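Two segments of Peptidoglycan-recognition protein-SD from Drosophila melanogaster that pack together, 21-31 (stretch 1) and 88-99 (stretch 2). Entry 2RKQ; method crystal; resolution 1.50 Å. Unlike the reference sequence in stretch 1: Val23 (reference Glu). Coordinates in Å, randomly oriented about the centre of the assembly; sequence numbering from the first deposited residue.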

ATOM      1  N   SER A  21      11.229   2.671  13.332  1.00 17.26           N
ATOM      2  CA  SER A  21      11.822   1.694  12.421  1.00 17.47           C
ATOM      3  C   SER A  21      11.142   0.325  12.504  1.00 17.34           C
ATOM      4  O   SER A  21      10.493  -0.018  13.505  1.00 16.77           O
ATOM      5  CB  SER A  21      13.310   1.543  12.728  1.00 18.53           C
ATOM      6  OG  SER A  21      13.481   1.020  14.027  1.00 23.33           O
ATOM      7  N   MET A  22      11.288  -0.451  11.436  1.00 16.32           N
ATOM      8  CA  MET A  22      10.862  -1.854  11.437  1.00 16.71           C
ATOM      9  C   MET A  22      11.997  -2.700  10.920  1.00 17.34           C
ATOM     10  O   MET A  22      12.797  -2.231  10.117  1.00 18.05           O
ATOM     11  CB  MET A  22       9.669  -2.082  10.521  1.00 17.27           C
ATOM     12  CG  MET A  22       8.445  -1.338  10.906  1.00 16.46           C
ATOM     13  SD  MET A  22       7.015  -2.028  10.058  1.00 13.97           S
ATOM     14  CE  MET A  22       7.283  -1.634   8.336  1.00 13.79           C
ATOM     15  N   VAL A  23      12.026  -3.950  11.366  1.00 17.78           N
ATOM     16  CA  VAL A  23      13.041  -4.910  10.963  1.00 19.22           C
ATOM     17  C   VAL A  23      12.552  -5.603   9.696  1.00 18.27           C
ATOM     18  O   VAL A  23      11.470  -6.166   9.696  1.00 19.78           O
ATOM     19  CB  VAL A  23      13.259  -5.941  12.102  1.00 19.41           C
ATOM     20  CG1 VAL A  23      14.119  -7.120  11.644  1.00 22.02           C
ATOM     21  CG2 VAL A  23      13.867  -5.245  13.333  1.00 22.11           C
ATOM     22  N   THR A  24      13.328  -5.515   8.618  1.00 18.38           N
ATOM     23  CA  THR A  24      13.030  -6.221   7.369  1.00 17.38           C
ATOM     24  C   THR A  24      13.876  -7.501   7.338  1.00 16.92           C
ATOM     25  O   THR A  24      14.956  -7.536   7.938  1.00 18.48           O
ATOM     26  CB  THR A  24      13.382  -5.380   6.130  1.00 17.84           C
ATOM     27  OG1 THR A  24      14.765  -5.018   6.207  1.00 17.95           O
ATOM     28  CG2 THR A  24      12.518  -4.131   6.040  1.00 17.54           C
ATOM     29  N   PRO A  25      13.416  -8.546   6.627  1.00 15.97           N
ATOM     30  CA  PRO A  25      12.173  -8.631   5.856  1.00 14.96           C
ATOM     31  C   PRO A  25      10.951  -8.680   6.759  1.00 13.44           C
ATOM     32  O   PRO A  25      10.990  -9.247   7.855  1.00 13.74           O
ATOM     33  CB  PRO A  25      12.339  -9.941   5.079  1.00 15.29           C
ATOM     34  CG  PRO A  25      13.259 -10.752   5.912  1.00 18.02           C
ATOM     35  CD  PRO A  25      14.212  -9.788   6.523  1.00 15.97           C
ATOM     36  N   LEU A  26       9.870  -8.052   6.294  1.00 12.88           N
ATOM     37  CA  LEU A  26       8.661  -7.936   7.086  1.00 12.19           C
ATOM     38  C   LEU A  26       7.832  -9.197   7.001  1.00 12.25           C
ATOM     39  O   LEU A  26       7.740  -9.789   5.928  1.00 13.03           O
ATOM     40  CB  LEU A  26       7.835  -6.761   6.595  1.00 12.28           C
ATOM     41  CG  LEU A  26       8.567  -5.426   6.622  1.00 11.64           C
ATOM     42  CD1 LEU A  26       7.827  -4.395   5.800  1.00 12.36           C
ATOM     43  CD2 LEU A  26       8.768  -4.940   8.058  1.00 13.71           C
ATOM     44  N   PRO A  27       7.256  -9.634   8.135  1.00 11.33           N
ATOM     45  CA  PRO A  27       6.448 -10.855   8.097  1.00 11.69           C
ATOM     46  C   PRO A  27       5.097 -10.772   7.397  1.00 11.06           C
ATOM     47  O   PRO A  27       4.539 -11.824   7.075  1.00 10.82           O
ATOM     48  CB  PRO A  27       6.267 -11.233   9.564  1.00 11.70           C
ATOM     49  CG  PRO A  27       6.956 -10.215  10.365  1.00 14.55           C
ATOM     50  CD  PRO A  27       7.464  -9.130   9.504  1.00 11.74           C
ATOM     51  N   ARG A  28       4.577  -9.563   7.167  1.00 10.79           N
ATOM     52  CA  ARG A  28       3.208  -9.412   6.655  1.00 11.59           C
ATOM     53  C   ARG A  28       3.132  -8.367   5.567  1.00 11.38           C
ATOM     54  O   ARG A  28       3.896  -7.408   5.582  1.00 11.27           O
ATOM     55  CB  ARG A  28       2.239  -8.985   7.765  1.00 13.14           C
ATOM     56  CG  ARG A  28       2.440  -9.712   9.062  1.00 15.39           C
ATOM     57  CD  ARG A  28       1.245  -9.531   9.964  1.00 14.49           C
ATOM     58  NE  ARG A  28       1.031  -8.158  10.415  1.00 14.49           N
ATOM     59  CZ  ARG A  28       0.467  -7.868  11.594  1.00 15.46           C
ATOM     60  NH1 ARG A  28       0.098  -8.844  12.414  1.00 13.61           N
ATOM     61  NH2 ARG A  28       0.290  -6.610  11.960  1.00 15.22           N
ATOM     62  N   ALA A  29       2.202  -8.570   4.635  1.00 10.73           N
ATOM     63  CA  ALA A  29       1.819  -7.542   3.657  1.00 10.40           C
ATOM     64  C   ALA A  29       0.340  -7.276   3.824  1.00 10.53           C
ATOM     65  O   ALA A  29      -0.439  -8.210   3.991  1.00 11.92           O
ATOM     66  CB  ALA A  29       2.115  -8.016   2.239  1.00 10.41           C
ATOM     67  N   VAL A  30      -0.031  -5.998   3.816  1.00 10.00           N
ATOM     68  CA  VAL A  30      -1.401  -5.593   4.062  1.00 10.59           C
ATOM     69  C   VAL A  30      -1.887  -4.817   2.851  1.00 10.78           C
ATOM     70  O   VAL A  30      -1.249  -3.864   2.441  1.00 11.49           O
ATOM     71  CB  VAL A  30      -1.522  -4.723   5.344  1.00 10.51           C
ATOM     72  CG1 VAL A  30      -2.946  -4.193   5.508  1.00 12.64           C
ATOM     73  CG2 VAL A  30      -1.175  -5.565   6.563  1.00 10.40           C
ATOM     74  N   ILE A  31      -3.009  -5.242   2.275  1.00 10.85           N
ATOM     75  CA  ILE A  31      -3.566  -4.595   1.104  1.00 11.14           C
ATOM     76  C   ILE A  31      -4.712  -3.672   1.498  1.00 10.60           C
ATOM     77  O   ILE A  31      -5.698  -4.096   2.123  1.00 10.70           O
ATOM     78  CB  ILE A  31      -4.077  -5.624   0.080  1.00 11.29           C
ATOM     79  CG1 ILE A  31      -2.993  -6.663  -0.248  1.00 11.51           C
ATOM     80  CG2 ILE A  31      -4.574  -4.919  -1.194  1.00 11.48           C
ATOM     81  CD1 ILE A  31      -1.692  -6.064  -0.803  1.00 13.94           C
ATOM     82  N   ALA A  88       1.638   3.789   8.625  1.00 11.39           N
ATOM     83  CA  ALA A  88       0.576   4.415   9.407  1.00 11.44           C
ATOM     84  C   ALA A  88      -0.725   4.092   8.703  1.00 13.03           C
ATOM     85  O   ALA A  88      -1.250   4.893   7.917  1.00 15.21           O
ATOM     86  CB  ALA A  88       0.784   5.925   9.511  1.00 12.04           C
ATOM     87  N   PHE A  89      -1.224   2.894   8.965  1.00 12.81           N
ATOM     88  CA  PHE A  89      -2.491   2.446   8.390  1.00 12.81           C
ATOM     89  C   PHE A  89      -3.272   1.530   9.329  1.00 13.37           C
ATOM     90  O   PHE A  89      -4.434   1.262   9.065  1.00 14.39           O
ATOM     91  CB  PHE A  89      -2.287   1.782   7.009  1.00 12.51           C
ATOM     92  CG  PHE A  89      -1.282   0.673   7.015  1.00 11.30           C
ATOM     93  CD1 PHE A  89      -1.644  -0.614   7.397  1.00 13.30           C
ATOM     94  CD2 PHE A  89       0.035   0.920   6.646  1.00 11.28           C
ATOM     95  CE1 PHE A  89      -0.686  -1.641   7.414  1.00 12.74           C
ATOM     96  CE2 PHE A  89       0.994  -0.094   6.669  1.00 11.91           C
ATOM     97  CZ  PHE A  89       0.632  -1.376   7.044  1.00 13.92           C
ATOM     98  N   ALA A  90      -2.667   1.084  10.436  1.00 12.99           N
ATOM     99  CA  ALA A  90      -3.320   0.076  11.268  1.00 13.64           C
ATOM    100  C   ALA A  90      -3.088   0.216  12.767  1.00 13.75           C
ATOM    101  O   ALA A  90      -3.292  -0.746  13.516  1.00 13.66           O
ATOM    102  CB  ALA A  90      -2.888  -1.325  10.807  1.00 14.71           C
ATOM    103  N   GLY A  91      -2.638   1.390  13.206  1.00 13.63           N
ATOM    104  CA  GLY A  91      -2.424   1.622  14.649  1.00 14.76           C
ATOM    105  C   GLY A  91      -1.557   0.545  15.287  1.00 14.78           C
ATOM    106  O   GLY A  91      -0.445   0.300  14.847  1.00 14.45           O
ATOM    107  N   PRO A  92      -2.067  -0.138  16.329  1.00 15.70           N
ATOM    108  CA  PRO A  92      -1.260  -1.164  16.996  1.00 16.31           C
ATOM    109  C   PRO A  92      -0.792  -2.287  16.076  1.00 15.92           C
ATOM    110  O   PRO A  92       0.167  -3.012  16.398  1.00 17.23           O
ATOM    111  CB  PRO A  92      -2.217  -1.723  18.058  1.00 16.89           C
ATOM    112  CG  PRO A  92      -3.558  -1.382  17.592  1.00 19.27           C
ATOM    113  CD  PRO A  92      -3.404  -0.024  16.928  1.00 16.06           C
ATOM    114  N   ASN A  93      -1.459  -2.429  14.931  1.00 14.65           N
ATOM    115  CA  ASN A  93      -1.119  -3.476  13.970  1.00 14.15           C
ATOM    116  C   ASN A  93      -0.224  -3.012  12.825  1.00 13.50           C
ATOM    117  O   ASN A  93      -0.041  -3.722  11.848  1.00 13.55           O
ATOM    118  CB  ASN A  93      -2.397  -4.135  13.446  1.00 14.11           C
ATOM    119  CG  ASN A  93      -3.168  -4.828  14.549  1.00 14.93           C
ATOM    120  OD1 ASN A  93      -2.583  -5.484  15.414  1.00 15.51           O
ATOM    121  ND2 ASN A  93      -4.485  -4.664  14.542  1.00 15.36           N
ATOM    122  N   ASN A  94       0.344  -1.816  12.960  1.00 12.87           N
ATOM    123  CA  ASN A  94       1.299  -1.341  11.969  1.00 13.05           C
ATOM    124  C   ASN A  94       2.551  -2.207  11.956  1.00 12.88           C
ATOM    125  O   ASN A  94       3.207  -2.339  10.928  1.00 12.51           O
ATOM    126  CB  ASN A  94       1.707   0.104  12.272  1.00 13.31           C
ATOM    127  CG  ASN A  94       0.670   1.109  11.834  1.00 12.86           C
ATOM    128  OD1 ASN A  94       0.033   0.936  10.798  1.00 13.86           O
ATOM    129  ND2 ASN A  94       0.490   2.168  12.623  1.00 14.41           N
ATOM    130  N   ASP A  95       2.901  -2.784  13.098  1.00 12.92           N
ATOM    131  CA  ASP A  95       4.175  -3.477  13.229  1.00 12.73           C
ATOM    132  C   ASP A  95       4.337  -4.594  12.205  1.00 12.23           C
ATOM    133  O   ASP A  95       3.406  -5.353  11.935  1.00 11.52           O
ATOM    134  CB  ASP A  95       4.324  -4.079  14.622  1.00 13.37           C
ATOM    135  CG  ASP A  95       4.459  -3.026  15.713  1.00 16.82           C
ATOM    136  OD1 ASP A  95       4.275  -1.824  15.419  1.00 19.12           O
ATOM    137  OD2 ASP A  95       4.732  -3.414  16.871  1.00 19.87           O
ATOM    138  N   GLY A  96       5.537  -4.697  11.661  1.00 11.52           N
ATOM    139  CA  GLY A  96       5.933  -5.820  10.825  1.00 11.39           C
ATOM    140  C   GLY A  96       5.161  -5.961   9.530  1.00 11.16           C
ATOM    141  O   GLY A  96       5.075  -7.059   8.986  1.00 11.24           O
ATOM    142  N   SER A  97       4.626  -4.855   9.024  1.00 11.16           N
ATOM    143  CA  SER A  97       3.681  -4.946   7.915  1.00 11.22           C
ATOM    144  C   SER A  97       4.039  -4.032   6.769  1.00 11.15           C
ATOM    145  O   SER A  97       4.201  -2.839   6.957  1.00 11.61           O
ATOM    146  CB  SER A  97       2.282  -4.591   8.415  1.00 11.16           C
ATOM    147  OG  SER A  97       1.925  -5.442   9.499  1.00 13.29           O
ATOM    148  N   LEU A  98       4.133  -4.610   5.582  1.00 10.46           N
ATOM    149  CA  LEU A  98       4.299  -3.840   4.369  1.00 10.43           C
ATOM    150  C   LEU A  98       2.928  -3.412   3.874  1.00 10.51           C
ATOM    151  O   LEU A  98       2.099  -4.255   3.529  1.00 10.85           O
ATOM    152  CB  LEU A  98       4.958  -4.722   3.310  1.00 10.50           C
ATOM    153  CG  LEU A  98       5.367  -4.008   2.030  1.00 10.41           C
ATOM    154  CD1 LEU A  98       6.577  -3.096   2.303  1.00 12.30           C
ATOM    155  CD2 LEU A  98       5.703  -5.043   0.971  1.00 11.38           C
ATOM    156  N   GLY A  99       2.670  -2.105   3.849  1.00 10.54           N
ATOM    157  CA  GLY A  99       1.348  -1.605   3.452  1.00 10.06           C
ATOM    158  C   GLY A  99       1.340  -1.198   1.997  1.00  9.97           C
ATOM    159  O   GLY A  99       2.143  -0.344   1.569  1.00 10.22           O
TER
HETATM  160  O   HOH W   1      -0.345  -6.884  14.794  1.00 14.65           O

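The two stretches meet as parallel strands, the one in stretch 1 running on through Ile31 and the other covering 97-99, whose axes cross at -30° and approach to 4.4 Å. Three bridges set the register: Arg28 with Ser97, Ala29 with Leu98 and Val30 with Gly99. As usual in parallel pairing, one strand's residue reaches across both ways: Leu98 N donates to Arg28 O (2.8 Å), and Leu98 O accepts from Val30 N (2.8 Å), both nearly straight. At the start of the ladder, Arg28 N gives a weak hydrogen bond to Gly96 O (3.1 Å, 134°). Alpha hydrogens fill in between, with Ala29 CA 3.3 Å from Leu98 O and Ser97 CA 3.4 Å from Arg28 O.

Stretch 2 enters its strand through a type II turn from Asn94 to Ser97. Gly96 holds the third position, where the positive phi (64°) favours glycine; a CB there would also sit a tight 3.4 Å from Pro27 CD. Pro27, at the corner of stretch 1, has no amide hydrogen, so its N, 3.5 Å from Gly96 O, cannot bond to it. The loop before the turn is braced by Asn94, whose OD1 accepts from Phe89 N (3.0 Å) and Ala90 N (2.7 Å).

Arg28 and Ser97 lie on the same face of the sheet, and the long arginine side chain can bend back over the turn. Its NE donates to Ser97 OG (3.0 Å), while that hydroxyl donates to Asp95 O (2.9 Å); a serine suits this place because its one oxygen can accept and donate at once. Farther out, Arg28 NH2 comes within 2.9 Å of Asn93 O, and both Ser97 OG and Asn93 O lie near the guanidinium plane, at its edge. Water 1 extends the link, accepting from Arg28 NH2 (2.9 Å) and donating to Asn93 OD1 (2.7 Å).

Val30 shares this face but is buried, and its branched side chain meets Phe89, CB to CE1 at 3.8 Å. The ring takes the space beside Gly99, where a CB would lie only 2.4 Å from Phe89 CE2; glycine leaves that room. On the other face Ala29 and Leu98 pair, their CB atoms 4.5 Å apart, and Leu26 adds its CD1, 3.8 Å from Leu98 CB.

Met22 packs against the turn itself. Its flexible, unbranched chain brings SD to 3.4 Å from Gly96 N and CE to 3.6 Å from Ser97 O, placing an apolar side chain against the backbone.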